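Local coordinates for protein importin subunit beta-1 (Saccharomyces cerevisiae, PDB 5OWU) that carries proteins into the nucleus through association with importin alpha, which recognises the classical nuclear localization signal of the cargo, at residues 124-127 with 131-134; 288-293 with 356-361; 541-546 with 581-586; 673-678 with 714-719; 804-809 with 820-825. One frame throughout, in Å; residues are numbered along the deposited sequence.

In the fold
The five contacts follow one another along an all-helical chain built of HEAT repeats. Contacts 2 and 5 join consecutive repeats: HEAT 7 to 8 and 18 to 19. Contacts 1 and 4 join a repeat, HEAT 3 or HEAT 16, to the turn leading into the next. Contact 3 lies within HEAT 13. No two of them touch. Contacts 4 and 5 come nearest, with nearest atoms about 13 Å apart and centres 28 Å apart. Contact 3 is about 14 Å from contact 4 between nearest atoms. The widest spacing is 65 Å, between the centres of contacts 1 and 3, which lie on opposite sides of the chain's centre. Contact 2 is the most central, 20 Å from that centre.

Contact 1. Residues 124-127 with 131-134; sequences DIEL and AWPE
Ala131 N donates to Glu126 O at 3.1 Å, just after the turn that follows helix 109-126. The bond is fairly straight at 162°. The donor sits above the carbonyl plane of Glu126. The methyl group of Ala131 lies against the side chain of the same glutamate, with Ala131 CB 3.9 Å from Glu126 CB. Leu127 CD2 rests 3.6 Å from Ala131 O.

Trp132 comes next, with positive phi. Trp132 CB meets Glu126 OE1 at 3.3 Å. The indole ring then turns away from Glu126, because CG stands anti to the backbone N (chi1 -152°). Carboxylate and ring planes are 76° apart. The carboxylate has stronger partners: OE1 forms a salt bridge with Lys97, and OE2 accepts from Trp84 NE1. Lys97 also makes a cation-pi contact with the Trp132 ring, so one lysine serves both residues.

The contact closes the short link from HEAT 3 to HEAT 4. Trp132 packs on Leu101 of helix 90-104 and on Ile119 and Ile122 of helix 109-126, while Leu127 reaches Met162 of helix 149-165.

Contact 2. Residues 288-293 with 356-361; sequences EFWSTI and QLFAQN
Trp290 and Phe358 meet where two successive HEAT repeats stack. Residues 288-293 lie on helix 280-306 of HEAT 7, and residues 356-361 on helix 347-362 of HEAT 8. The two segments come nearest, CA to CA, at Ser291 and Leu357, 6.6 Å apart.

The aromatic contact is made by single atoms. Trp290 CE3, on the six-membered part of the indole, touches Phe358 CZ, the far end of the phenyl ring, at 3.8 Å. The side chains approach obliquely. One face of the indole is covered from its own helix, by Ile293 CD1 and Phe289 CD2, both offset toward the rim. On helix 317-332, Ser321 also touches Trp290, and Ala318 touches Phe358.

Polar bonds hold the surroundings and not the interface itself. No hydrogen bond joins the two segments. Trp290 NE1 donates to Thr271 OG1, which ties the indole back to helix 260-274 and probably helps to fix its rotation. Asn361 ND2 bonds Glu297 OE1 and so makes a polar link between the two repeats beyond the apolar patch.

The second contact sets a leucine methyl against a serine. Leu357 points toward helix 280-306 and also packs on Cys294 and Glu295. Its CG is anti to the carbonyl carbon (chi1 -69°), and the chain extends from there to the serine. Leu357 CD1 ends 3.6 Å from Ser291 CB and 3.7 Å from Ser291 OG.

Contact 3. Residues 541-546 with 581-586; sequences SISTFV and AAVIRK
Val583 faces Ser543 and Ile542 where helix 563-586 packs on helix 536-553. Its CB points toward the other helix and divides the side chain into two methyl branches. CG1 lies anti to the backbone N (chi1 167°), and this branch goes to the serine. Val583 CG1 stops 3.5 Å from Ser543 CB and 3.6 Å from Ser543 OG. The hydroxyl therefore lies alongside a methyl group here, and no hydrogen bond joins the two segments.

Both segments belong to HEAT 13, so this is the packing of the two helices of one HEAT hairpin. The short axes approach to 10.0 Å, and their directions differ by 137°, roughly midway between perpendicular and antiparallel. Ser543 and Val583 are the nearest pair of CA atoms, at 6.1 Å.

The other branch, CG2, turns to the hydrophobic side. Val583 CG2 meets Ile542 CG2 at 4.0 Å and, more loosely, Val546 CG2 at 4.4 Å. Ile542 and Val546 are one helical turn apart, so CG2 touches two successive turns. Both also pack on Val579, one turn before Val583. Val528 of helix 516-530 touches Val583 and Ile542 alike.

Contact 4. Residues 673-678 with 714-719; sequences DFRRYS and GADFIP
Arg675 and Asp716 form a salt bridge at the surface. Arg675 NE donates to Asp716 OD2 at 2.7 Å, with an angle of 149° at the hydrogen. Arg675 NH2 adds two weak bonds, to Asp716 OD2 at 3.0 Å and Asp716 OD1 at 3.2 Å. OD2 lies at the edge of the guanidinium, near its plane. The guanidinium in turn sits above the carboxylate plane, and the two planes are 63° apart. This is not a flat, two-pronged pairing. OD2 takes the larger share, receiving both NE and NH2.

The arginine chain bends at chi3 (72°), which brings NE round to the aspartate. An asparagine in place of Asp716 would probably leave the guanidinium without its countercharge and let the end of the Arg675 chain move more freely.

Within residues 673-678, Ser678 OG donates to Arg675 O at 2.7 Å, in the carbonyl plane and on a lone pair. The same oxygen also accepts from Ser678 N. Ile713 of helix 698-713 touches Arg675, Ser678 and Phe674. Phe717 packs on Ala710 of the same helix.

Arg675 lies near the start of HEAT 16, while Asp716 lies in the short 3-10 turn between HEAT 16 and HEAT 17. The bridge is a surface ion pair between the start of one HEAT repeat and the turn that leads into the next.

Contact 5. Residues 804-809 with 820-825; sequences GLIGDI and QFYGQD
The Tyr822 ring points its hydroxyl edge at helix 796-812. Ile806 O lies at that edge, near the ring plane. Ile806 CG2 is 3.7 Å from Tyr822 CE2 and approaches this edge from out of the ring plane. Phe780 meets the tyrosine edge-to-face from helix 776-788. The neighbouring Phe821 ring has Gln820 CG over one face, offset toward the rim, and meets Phe780 with planes about 15° apart.

The one hydrogen bond between the segments runs from Tyr822 OH to Ile806 O, at 2.9 Å. It lies in the carbonyl plane, on a lone pair, with a C=O...O angle of 144°. The torsion at chi1 (-71°) sets CG anti to the carbonyl carbon and sends the ring to the helix. Ile809 also lies by the hydroxyl, with Ile809 CG2 3.9 Å from Tyr822 OH, and the two side chains cross at about a right angle.

The loop has its own brace. Gln824, at the N-cap position before helix 825-836, donates from NE2 to Phe821 O at 3.1 Å. Tyr822 O accepts from Gln855 NE2, which ties the loop to helix 842-860.

A phenylalanine in place of Tyr822 would probably keep much of the ring packing but leave Ile806 O without its hydroxyl partner.

The contact joins HEAT 18 to the start of HEAT 19. Ile806 packs against the ring and Ile809 by the hydroxyl. The bond to a single carbonyl lone pair probably fixes where the hydroxyl end of the buried ring lies against the helix.

Contact 1. Residues 124-127 with 131-134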
# COMPACT_ATOMS: atom_id res chain seq x y z
N ASP A 124 -12.29 14.70 -21.37
CA ASP A 124 -10.97 14.77 -20.76
C ASP A 124 -9.92 15.19 -21.77
O ASP A 124 -8.92 15.80 -21.40
CB ASP A 124 -10.60 13.43 -20.14
CG ASP A 124 -11.26 13.22 -18.78
OD1 ASP A 124 -11.79 14.19 -18.22
OD2 ASP A 124 -11.24 12.08 -18.28
N ILE A 125 -10.13 14.88 -23.06
CA ILE A 125 -9.20 15.39 -24.06
C ILE A 125 -9.49 16.85 -24.40
O ILE A 125 -8.58 17.68 -24.45
CB ILE A 125 -9.24 14.52 -25.32
CG1 ILE A 125 -8.65 13.15 -25.02
CG2 ILE A 125 -8.44 15.19 -26.46
CD1 ILE A 125 -9.08 12.08 -26.00
N GLU A 126 -10.75 17.19 -24.65
CA GLU A 126 -11.07 18.46 -25.29
C GLU A 126 -11.21 19.64 -24.32
O GLU A 126 -10.76 20.74 -24.64
CB GLU A 126 -12.35 18.32 -26.10
CG GLU A 126 -12.22 17.33 -27.28
CD GLU A 126 -13.19 17.62 -28.40
OE1 GLU A 126 -14.14 18.41 -28.20
OE2 GLU A 126 -13.02 17.05 -29.50
N LEU A 127 -11.83 19.45 -23.16
CA LEU A 127 -12.06 20.58 -22.26
C LEU A 127 -10.76 21.28 -21.88
O LEU A 127 -10.74 22.52 -21.89
CB LEU A 127 -12.82 20.12 -21.01
CG LEU A 127 -14.26 19.65 -21.21
CD1 LEU A 127 -14.87 19.21 -19.89
CD2 LEU A 127 -15.13 20.72 -21.84
N ALA A 131 -12.16 23.27 -25.88
CA ALA A 131 -13.07 22.79 -26.91
C ALA A 131 -14.32 22.19 -26.26
O ALA A 131 -14.50 22.25 -25.04
CB ALA A 131 -12.36 21.79 -27.82
N TRP A 132 -15.19 21.60 -27.09
CA TRP A 132 -16.51 21.09 -26.72
C TRP A 132 -17.20 22.04 -25.75
O TRP A 132 -17.66 21.62 -24.69
CB TRP A 132 -16.40 19.68 -26.12
CG TRP A 132 -17.66 18.83 -26.32
CD1 TRP A 132 -18.82 19.22 -26.93
CD2 TRP A 132 -17.85 17.45 -25.94
NE1 TRP A 132 -19.73 18.18 -26.93
CE2 TRP A 132 -19.16 17.09 -26.33
CE3 TRP A 132 -17.05 16.50 -25.30
CZ2 TRP A 132 -19.67 15.82 -26.11
CZ3 TRP A 132 -17.57 15.24 -25.08
CH2 TRP A 132 -18.87 14.91 -25.48
N PRO A 133 -17.32 23.33 -26.09
CA PRO A 133 -17.97 24.27 -25.15
C PRO A 133 -19.45 23.99 -24.95
O PRO A 133 -20.02 24.46 -23.96
CB PRO A 133 -17.76 25.64 -25.81
CG PRO A 133 -17.68 25.33 -27.27
CD PRO A 133 -16.97 24.00 -27.36
N GLU A 134 -20.08 23.25 -25.85
CA GLU A 134 -21.49 22.91 -25.69
C GLU A 134 -21.72 21.93 -24.55
O GLU A 134 -22.83 21.90 -23.99
CB GLU A 134 -22.03 22.32 -26.99
CG GLU A 134 -21.81 23.21 -28.21
CD GLU A 134 -20.57 22.86 -29.01
OE1 GLU A 134 -19.61 22.26 -28.46
OE2 GLU A 134 -20.54 23.19 -30.22

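Contact 2. Residues 288-293 with 356-361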
# COMPACT_ATOMS: atom_id res chain seq x y z
N GLU A 288 -15.90 6.99 10.80
CA GLU A 288 -14.96 7.21 9.71
C GLU A 288 -14.61 8.68 9.58
O GLU A 288 -13.46 9.03 9.27
CB GLU A 288 -15.53 6.68 8.39
CG GLU A 288 -14.65 6.97 7.17
CD GLU A 288 -13.25 6.40 7.30
OE1 GLU A 288 -13.07 5.42 8.06
OE2 GLU A 288 -12.33 6.93 6.64
N PHE A 289 -15.59 9.56 9.80
CA PHE A 289 -15.29 10.99 9.77
C PHE A 289 -14.22 11.36 10.80
O PHE A 289 -13.25 12.09 10.51
CB PHE A 289 -16.57 11.79 10.01
CG PHE A 289 -16.38 13.27 9.91
CD1 PHE A 289 -16.06 13.83 8.69
CD2 PHE A 289 -16.51 14.08 11.01
CE1 PHE A 289 -15.88 15.19 8.57
CE2 PHE A 289 -16.33 15.46 10.89
CZ PHE A 289 -16.01 16.00 9.66
N TRP A 290 -14.38 10.88 12.04
CA TRP A 290 -13.41 11.28 13.05
C TRP A 290 -12.06 10.60 12.84
O TRP A 290 -11.01 11.20 13.13
CB TRP A 290 -13.98 11.02 14.45
CG TRP A 290 -14.89 12.14 14.83
CD1 TRP A 290 -16.25 12.17 14.72
CD2 TRP A 290 -14.50 13.42 15.33
NE1 TRP A 290 -16.73 13.39 15.13
CE2 TRP A 290 -15.67 14.18 15.51
CE3 TRP A 290 -13.26 14.00 15.64
CZ2 TRP A 290 -15.65 15.47 16.00
CZ3 TRP A 290 -13.24 15.29 16.12
CH2 TRP A 290 -14.43 16.01 16.30
N SER A 291 -12.05 9.39 12.27
CA SER A 291 -10.78 8.77 11.90
C SER A 291 -10.07 9.60 10.84
O SER A 291 -8.85 9.76 10.89
CB SER A 291 -11.00 7.34 11.42
OG SER A 291 -11.35 6.48 12.50
N THR A 292 -10.82 10.13 9.87
CA THR A 292 -10.20 10.99 8.86
C THR A 292 -9.56 12.20 9.51
O THR A 292 -8.40 12.55 9.22
CB THR A 292 -11.23 11.42 7.82
OG1 THR A 292 -11.78 10.26 7.17
CG2 THR A 292 -10.60 12.30 6.77
N ILE A 293 -10.28 12.86 10.43
CA ILE A 293 -9.70 13.99 11.15
C ILE A 293 -8.38 13.58 11.82
O ILE A 293 -7.35 14.26 11.67
CB ILE A 293 -10.69 14.54 12.18
CG1 ILE A 293 -11.86 15.21 11.46
CG2 ILE A 293 -10.01 15.53 13.12
CD1 ILE A 293 -12.98 15.67 12.40
N GLN A 356 -7.69 4.06 18.51
CA GLN A 356 -6.23 4.03 18.43
C GLN A 356 -5.68 5.28 17.75
O GLN A 356 -4.63 5.80 18.14
CB GLN A 356 -5.77 2.76 17.71
CG GLN A 356 -6.22 1.50 18.43
CD GLN A 356 -5.83 0.23 17.69
OE1 GLN A 356 -4.85 0.21 16.95
NE2 GLN A 356 -6.61 -0.83 17.90
N LEU A 357 -6.38 5.78 16.72
CA LEU A 357 -5.96 7.03 16.10
C LEU A 357 -6.03 8.19 17.10
O LEU A 357 -5.13 9.05 17.14
CB LEU A 357 -6.82 7.33 14.88
CG LEU A 357 -6.62 6.40 13.68
CD1 LEU A 357 -7.67 6.66 12.61
CD2 LEU A 357 -5.23 6.57 13.10
N PHE A 358 -7.10 8.26 17.89
CA PHE A 358 -7.19 9.29 18.91
C PHE A 358 -6.00 9.21 19.86
O PHE A 358 -5.40 10.24 20.21
CB PHE A 358 -8.50 9.16 19.68
CG PHE A 358 -9.58 10.10 19.20
CD1 PHE A 358 -9.66 11.39 19.70
CD2 PHE A 358 -10.50 9.68 18.25
CE1 PHE A 358 -10.65 12.26 19.27
CE2 PHE A 358 -11.49 10.55 17.80
CZ PHE A 358 -11.56 11.84 18.32
N ALA A 359 -5.65 8.00 20.30
CA ALA A 359 -4.56 7.86 21.27
C ALA A 359 -3.23 8.28 20.66
O ALA A 359 -2.42 8.93 21.33
CB ALA A 359 -4.49 6.43 21.78
N GLN A 360 -2.97 7.90 19.41
CA GLN A 360 -1.73 8.30 18.75
C GLN A 360 -1.68 9.81 18.56
O GLN A 360 -0.62 10.44 18.71
CB GLN A 360 -1.59 7.58 17.40
CG GLN A 360 -1.37 6.09 17.53
CD GLN A 360 -1.52 5.36 16.21
OE1 GLN A 360 -2.41 5.65 15.42
NE2 GLN A 360 -0.64 4.39 15.97
N ASN A 361 -2.82 10.42 18.22
CA ASN A 361 -2.85 11.84 17.91
C ASN A 361 -2.82 12.70 19.17
O ASN A 361 -2.26 13.81 19.14
CB ASN A 361 -4.11 12.13 17.10
CG ASN A 361 -4.20 13.57 16.64
OD1 ASN A 361 -3.21 14.29 16.56
ND2 ASN A 361 -5.42 14.00 16.31

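Contact 3. Residues 541-546 with 581-586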
# COMPACT_ATOMS: atom_id res chain seq x y z
N SER A 541 16.99 -26.87 19.40
CA SER A 541 15.69 -27.51 19.46
C SER A 541 14.84 -27.12 18.25
O SER A 541 14.13 -27.97 17.69
CB SER A 541 14.97 -27.16 20.76
OG SER A 541 15.64 -27.73 21.86
N ILE A 542 14.90 -25.85 17.84
CA ILE A 542 14.12 -25.43 16.68
C ILE A 542 14.62 -26.14 15.43
O ILE A 542 13.83 -26.69 14.65
CB ILE A 542 14.17 -23.90 16.52
CG1 ILE A 542 13.56 -23.21 17.74
CG2 ILE A 542 13.42 -23.46 15.26
CD1 ILE A 542 13.78 -21.70 17.78
N SER A 543 15.94 -26.18 15.26
CA SER A 543 16.50 -26.78 14.05
C SER A 543 16.04 -28.22 13.92
O SER A 543 15.40 -28.60 12.92
CB SER A 543 18.03 -26.69 14.11
OG SER A 543 18.62 -27.38 13.02
N THR A 544 16.30 -29.02 14.96
CA THR A 544 15.83 -30.40 14.99
C THR A 544 14.35 -30.49 14.66
O THR A 544 13.94 -31.35 13.86
CB THR A 544 16.10 -31.00 16.38
OG1 THR A 544 17.51 -31.05 16.61
CG2 THR A 544 15.53 -32.41 16.51
N PHE A 545 13.55 -29.61 15.24
CA PHE A 545 12.11 -29.70 15.05
C PHE A 545 11.74 -29.48 13.59
O PHE A 545 10.93 -30.24 13.03
CB PHE A 545 11.38 -28.69 15.94
CG PHE A 545 9.96 -28.43 15.51
CD1 PHE A 545 8.96 -29.37 15.73
CD2 PHE A 545 9.62 -27.26 14.86
CE1 PHE A 545 7.66 -29.13 15.32
CE2 PHE A 545 8.33 -27.02 14.45
CZ PHE A 545 7.35 -27.95 14.68
N VAL A 546 12.32 -28.47 12.95
CA VAL A 546 11.82 -28.12 11.62
C VAL A 546 12.28 -29.15 10.60
O VAL A 546 11.49 -29.62 9.77
CB VAL A 546 12.23 -26.68 11.23
CG1 VAL A 546 11.52 -25.68 12.15
CG2 VAL A 546 13.74 -26.50 11.25
N ALA A 581 15.01 -21.92 6.58
CA ALA A 581 15.94 -20.97 5.99
C ALA A 581 16.53 -20.07 7.06
O ALA A 581 17.75 -19.81 7.06
CB ALA A 581 15.25 -20.15 4.91
N ALA A 582 15.69 -19.59 7.99
CA ALA A 582 16.23 -18.75 9.07
C ALA A 582 17.22 -19.53 9.93
O ALA A 582 18.25 -18.98 10.34
CB ALA A 582 15.09 -18.19 9.93
N VAL A 583 16.92 -20.79 10.23
CA VAL A 583 17.82 -21.62 11.04
C VAL A 583 19.16 -21.77 10.33
O VAL A 583 20.23 -21.61 10.94
CB VAL A 583 17.17 -22.99 11.32
CG1 VAL A 583 18.19 -23.98 11.88
CG2 VAL A 583 16.01 -22.83 12.30
N ILE A 584 19.13 -22.08 9.04
CA ILE A 584 20.36 -22.30 8.28
C ILE A 584 21.21 -21.04 8.28
O ILE A 584 22.42 -21.08 8.52
CB ILE A 584 20.03 -22.76 6.85
CG1 ILE A 584 19.44 -24.18 6.89
CG2 ILE A 584 21.27 -22.69 5.94
CD1 ILE A 584 18.72 -24.58 5.61
N ARG A 585 20.58 -19.89 8.03
CA ARG A 585 21.35 -18.65 7.99
C ARG A 585 21.89 -18.28 9.36
O ARG A 585 22.99 -17.73 9.46
CB ARG A 585 20.49 -17.52 7.43
CG ARG A 585 20.34 -17.57 5.93
CD ARG A 585 20.06 -16.19 5.36
NE ARG A 585 19.49 -16.30 4.02
CZ ARG A 585 20.19 -16.23 2.89
NH1 ARG A 585 21.50 -16.04 2.92
NH2 ARG A 585 19.57 -16.35 1.73
N LYS A 586 21.15 -18.56 10.43
CA LYS A 586 21.56 -18.06 11.74
C LYS A 586 22.79 -18.80 12.27
O LYS A 586 23.61 -18.20 12.97
CB LYS A 586 20.41 -18.17 12.74
CG LYS A 586 20.68 -17.47 14.07
CD LYS A 586 20.71 -15.96 13.90
CE LYS A 586 21.28 -15.27 15.12
NZ LYS A 586 20.45 -15.49 16.33

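Contact 4. Residues 673-678 with 714-719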
# COMPACT_ATOMS: atom_id res chain seq x y z
N ASP A 673 35.72 -18.35 -6.19
CA ASP A 673 35.09 -19.34 -7.04
C ASP A 673 33.87 -18.81 -7.79
O ASP A 673 33.41 -19.49 -8.71
CB ASP A 673 34.70 -20.57 -6.22
CG ASP A 673 35.91 -21.41 -5.79
OD1 ASP A 673 37.05 -20.90 -5.87
OD2 ASP A 673 35.71 -22.57 -5.38
N PHE A 674 33.34 -17.63 -7.45
CA PHE A 674 32.19 -17.15 -8.22
C PHE A 674 32.60 -16.70 -9.62
O PHE A 674 31.79 -16.77 -10.55
CB PHE A 674 31.48 -15.99 -7.53
CG PHE A 674 30.27 -15.52 -8.28
CD1 PHE A 674 29.11 -16.30 -8.30
CD2 PHE A 674 30.29 -14.34 -8.99
CE1 PHE A 674 28.00 -15.89 -9.01
CE2 PHE A 674 29.17 -13.93 -9.71
CZ PHE A 674 28.02 -14.70 -9.71
N ARG A 675 33.84 -16.24 -9.79
CA ARG A 675 34.23 -15.67 -11.08
C ARG A 675 33.98 -16.64 -12.23
O ARG A 675 33.46 -16.25 -13.28
CB ARG A 675 35.70 -15.25 -11.01
CG ARG A 675 35.89 -14.00 -10.16
CD ARG A 675 37.35 -13.73 -9.80
NE ARG A 675 38.12 -13.27 -10.95
CZ ARG A 675 39.41 -12.93 -10.89
NH1 ARG A 675 40.08 -13.00 -9.75
NH2 ARG A 675 40.04 -12.52 -11.99
N ARG A 676 34.26 -17.93 -12.01
CA ARG A 676 34.13 -18.92 -13.08
C ARG A 676 32.70 -19.09 -13.57
O ARG A 676 32.49 -19.67 -14.64
CB ARG A 676 34.69 -20.28 -12.60
CG ARG A 676 33.84 -21.01 -11.56
CD ARG A 676 34.34 -22.45 -11.34
NE ARG A 676 35.54 -22.51 -10.50
CZ ARG A 676 35.64 -23.13 -9.33
NH1 ARG A 676 34.61 -23.79 -8.80
NH2 ARG A 676 36.79 -23.10 -8.67
N TYR A 677 31.70 -18.61 -12.82
CA TYR A 677 30.31 -18.67 -13.27
C TYR A 677 29.77 -17.32 -13.74
O TYR A 677 28.71 -17.28 -14.39
CB TYR A 677 29.41 -19.21 -12.14
CG TYR A 677 29.92 -20.48 -11.50
CD1 TYR A 677 29.86 -21.69 -12.18
CD2 TYR A 677 30.47 -20.47 -10.23
CE1 TYR A 677 30.33 -22.86 -11.60
CE2 TYR A 677 30.94 -21.63 -9.64
CZ TYR A 677 30.86 -22.82 -10.33
OH TYR A 677 31.33 -23.98 -9.76
N SER A 678 30.49 -16.22 -13.47
CA SER A 678 29.90 -14.89 -13.62
C SER A 678 29.42 -14.65 -15.05
O SER A 678 28.29 -14.19 -15.26
CB SER A 678 30.90 -13.83 -13.19
OG SER A 678 32.12 -13.96 -13.90
N GLY A 714 34.99 -7.80 -9.34
CA GLY A 714 35.91 -6.69 -9.49
C GLY A 714 36.14 -6.31 -10.94
O GLY A 714 35.19 -6.12 -11.72
N ALA A 715 37.42 -6.22 -11.31
CA ALA A 715 37.81 -5.79 -12.65
C ALA A 715 37.26 -6.71 -13.74
O ALA A 715 37.07 -6.25 -14.88
CB ALA A 715 39.33 -5.72 -12.75
N ASP A 716 36.98 -7.98 -13.43
CA ASP A 716 36.38 -8.87 -14.42
C ASP A 716 35.06 -8.31 -14.96
O ASP A 716 34.58 -8.75 -16.01
CB ASP A 716 36.14 -10.25 -13.81
CG ASP A 716 37.41 -11.08 -13.69
OD1 ASP A 716 38.52 -10.57 -13.99
OD2 ASP A 716 37.30 -12.25 -13.29
N PHE A 717 34.46 -7.35 -14.24
CA PHE A 717 33.19 -6.77 -14.62
C PHE A 717 33.31 -5.75 -15.74
O PHE A 717 32.30 -5.40 -16.37
CB PHE A 717 32.55 -6.11 -13.40
CG PHE A 717 31.08 -5.82 -13.55
CD1 PHE A 717 30.15 -6.85 -13.44
CD2 PHE A 717 30.61 -4.53 -13.75
CE1 PHE A 717 28.79 -6.60 -13.55
CE2 PHE A 717 29.26 -4.27 -13.87
CZ PHE A 717 28.35 -5.31 -13.77
N ILE A 718 34.52 -5.25 -16.02
CA ILE A 718 34.66 -4.10 -16.91
C ILE A 718 34.04 -4.34 -18.28
O ILE A 718 33.40 -3.43 -18.82
CB ILE A 718 36.12 -3.65 -16.96
CG1 ILE A 718 36.51 -3.04 -15.61
CG2 ILE A 718 36.35 -2.66 -18.11
CD1 ILE A 718 38.01 -2.85 -15.40
N PRO A 719 34.17 -5.51 -18.90
CA PRO A 719 33.56 -5.69 -20.23
C PRO A 719 32.04 -5.57 -20.23
O PRO A 719 31.47 -5.24 -21.27
CB PRO A 719 34.02 -7.09 -20.65
CG PRO A 719 35.30 -7.29 -19.91
CD PRO A 719 35.08 -6.63 -18.58

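Contact 5. Residues 804-809 with 820-825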
# COMPACT_ATOMS: atom_id res chain seq x y z
N GLY A 804 27.59 7.51 1.12
CA GLY A 804 28.77 6.67 0.96
C GLY A 804 29.33 6.70 -0.46
O GLY A 804 30.54 6.78 -0.65
N LEU A 805 28.45 6.65 -1.46
CA LEU A 805 28.90 6.79 -2.84
C LEU A 805 29.62 8.11 -3.05
O LEU A 805 30.65 8.17 -3.73
CB LEU A 805 27.71 6.70 -3.81
CG LEU A 805 27.20 5.31 -4.18
CD1 LEU A 805 25.89 5.45 -4.94
CD2 LEU A 805 28.24 4.56 -5.01
N ILE A 806 29.07 9.20 -2.49
CA ILE A 806 29.73 10.50 -2.65
C ILE A 806 31.17 10.40 -2.16
O ILE A 806 32.12 10.81 -2.85
CB ILE A 806 28.94 11.60 -1.91
CG1 ILE A 806 27.53 11.72 -2.49
CG2 ILE A 806 29.67 12.94 -2.01
CD1 ILE A 806 26.63 12.72 -1.75
N GLY A 807 31.35 9.81 -0.98
CA GLY A 807 32.69 9.73 -0.40
C GLY A 807 33.63 8.81 -1.17
O GLY A 807 34.75 9.20 -1.49
N ASP A 808 33.18 7.58 -1.45
CA ASP A 808 34.06 6.60 -2.09
C ASP A 808 34.45 7.05 -3.49
O ASP A 808 35.63 6.96 -3.88
CB ASP A 808 33.36 5.24 -2.16
CG ASP A 808 32.99 4.69 -0.79
OD1 ASP A 808 33.51 5.20 0.23
OD2 ASP A 808 32.18 3.74 -0.73
N ILE A 809 33.49 7.53 -4.28
CA ILE A 809 33.83 8.03 -5.60
C ILE A 809 34.83 9.16 -5.48
O ILE A 809 35.83 9.20 -6.21
CB ILE A 809 32.56 8.46 -6.37
CG1 ILE A 809 31.71 7.22 -6.67
CG2 ILE A 809 32.94 9.18 -7.67
CD1 ILE A 809 30.35 7.52 -7.27
N GLN A 820 34.43 19.08 -10.11
CA GLN A 820 33.32 19.92 -10.52
C GLN A 820 31.98 19.49 -9.91
O GLN A 820 31.04 20.28 -9.89
CB GLN A 820 33.19 19.93 -12.05
CG GLN A 820 32.96 18.55 -12.67
CD GLN A 820 34.24 17.82 -13.01
OE1 GLN A 820 35.32 18.18 -12.55
NE2 GLN A 820 34.12 16.77 -13.82
N PHE A 821 31.87 18.24 -9.45
CA PHE A 821 30.63 17.79 -8.82
C PHE A 821 30.55 18.14 -7.34
O PHE A 821 29.45 18.15 -6.77
CB PHE A 821 30.47 16.28 -8.97
CG PHE A 821 30.45 15.81 -10.39
CD1 PHE A 821 29.31 15.94 -11.15
CD2 PHE A 821 31.59 15.27 -10.96
CE1 PHE A 821 29.29 15.52 -12.47
CE2 PHE A 821 31.58 14.85 -12.28
CZ PHE A 821 30.44 14.97 -13.04
N TYR A 822 31.68 18.45 -6.70
CA TYR A 822 31.73 18.56 -5.24
C TYR A 822 31.58 19.98 -4.73
O TYR A 822 31.74 20.21 -3.53
CB TYR A 822 33.03 17.94 -4.73
CG TYR A 822 33.00 16.43 -4.87
CD1 TYR A 822 33.34 15.82 -6.06
CD2 TYR A 822 32.57 15.63 -3.82
CE1 TYR A 822 33.29 14.45 -6.20
CE2 TYR A 822 32.51 14.26 -3.95
CZ TYR A 822 32.87 13.67 -5.14
OH TYR A 822 32.82 12.30 -5.27
N GLY A 823 31.27 20.94 -5.60
CA GLY A 823 30.94 22.29 -5.19
C GLY A 823 29.46 22.62 -5.26
O GLY A 823 29.09 23.79 -5.08
N GLN A 824 28.60 21.64 -5.50
CA GLN A 824 27.19 21.90 -5.69
C GLN A 824 26.49 22.07 -4.35
O GLN A 824 26.70 21.29 -3.42
CB GLN A 824 26.54 20.76 -6.48
CG GLN A 824 27.26 20.44 -7.77
CD GLN A 824 26.51 19.42 -8.59
OE1 GLN A 824 25.42 19.70 -9.10
NE2 GLN A 824 27.07 18.22 -8.70
N ASP A 825 25.64 23.10 -4.26
CA ASP A 825 24.89 23.33 -3.03
C ASP A 825 24.12 22.09 -2.62
O ASP A 825 24.05 21.77 -1.43
CB ASP A 825 23.92 24.50 -3.20
CG ASP A 825 24.61 25.86 -3.11
OD1 ASP A 825 25.72 25.94 -2.54
OD2 ASP A 825 24.02 26.85 -3.58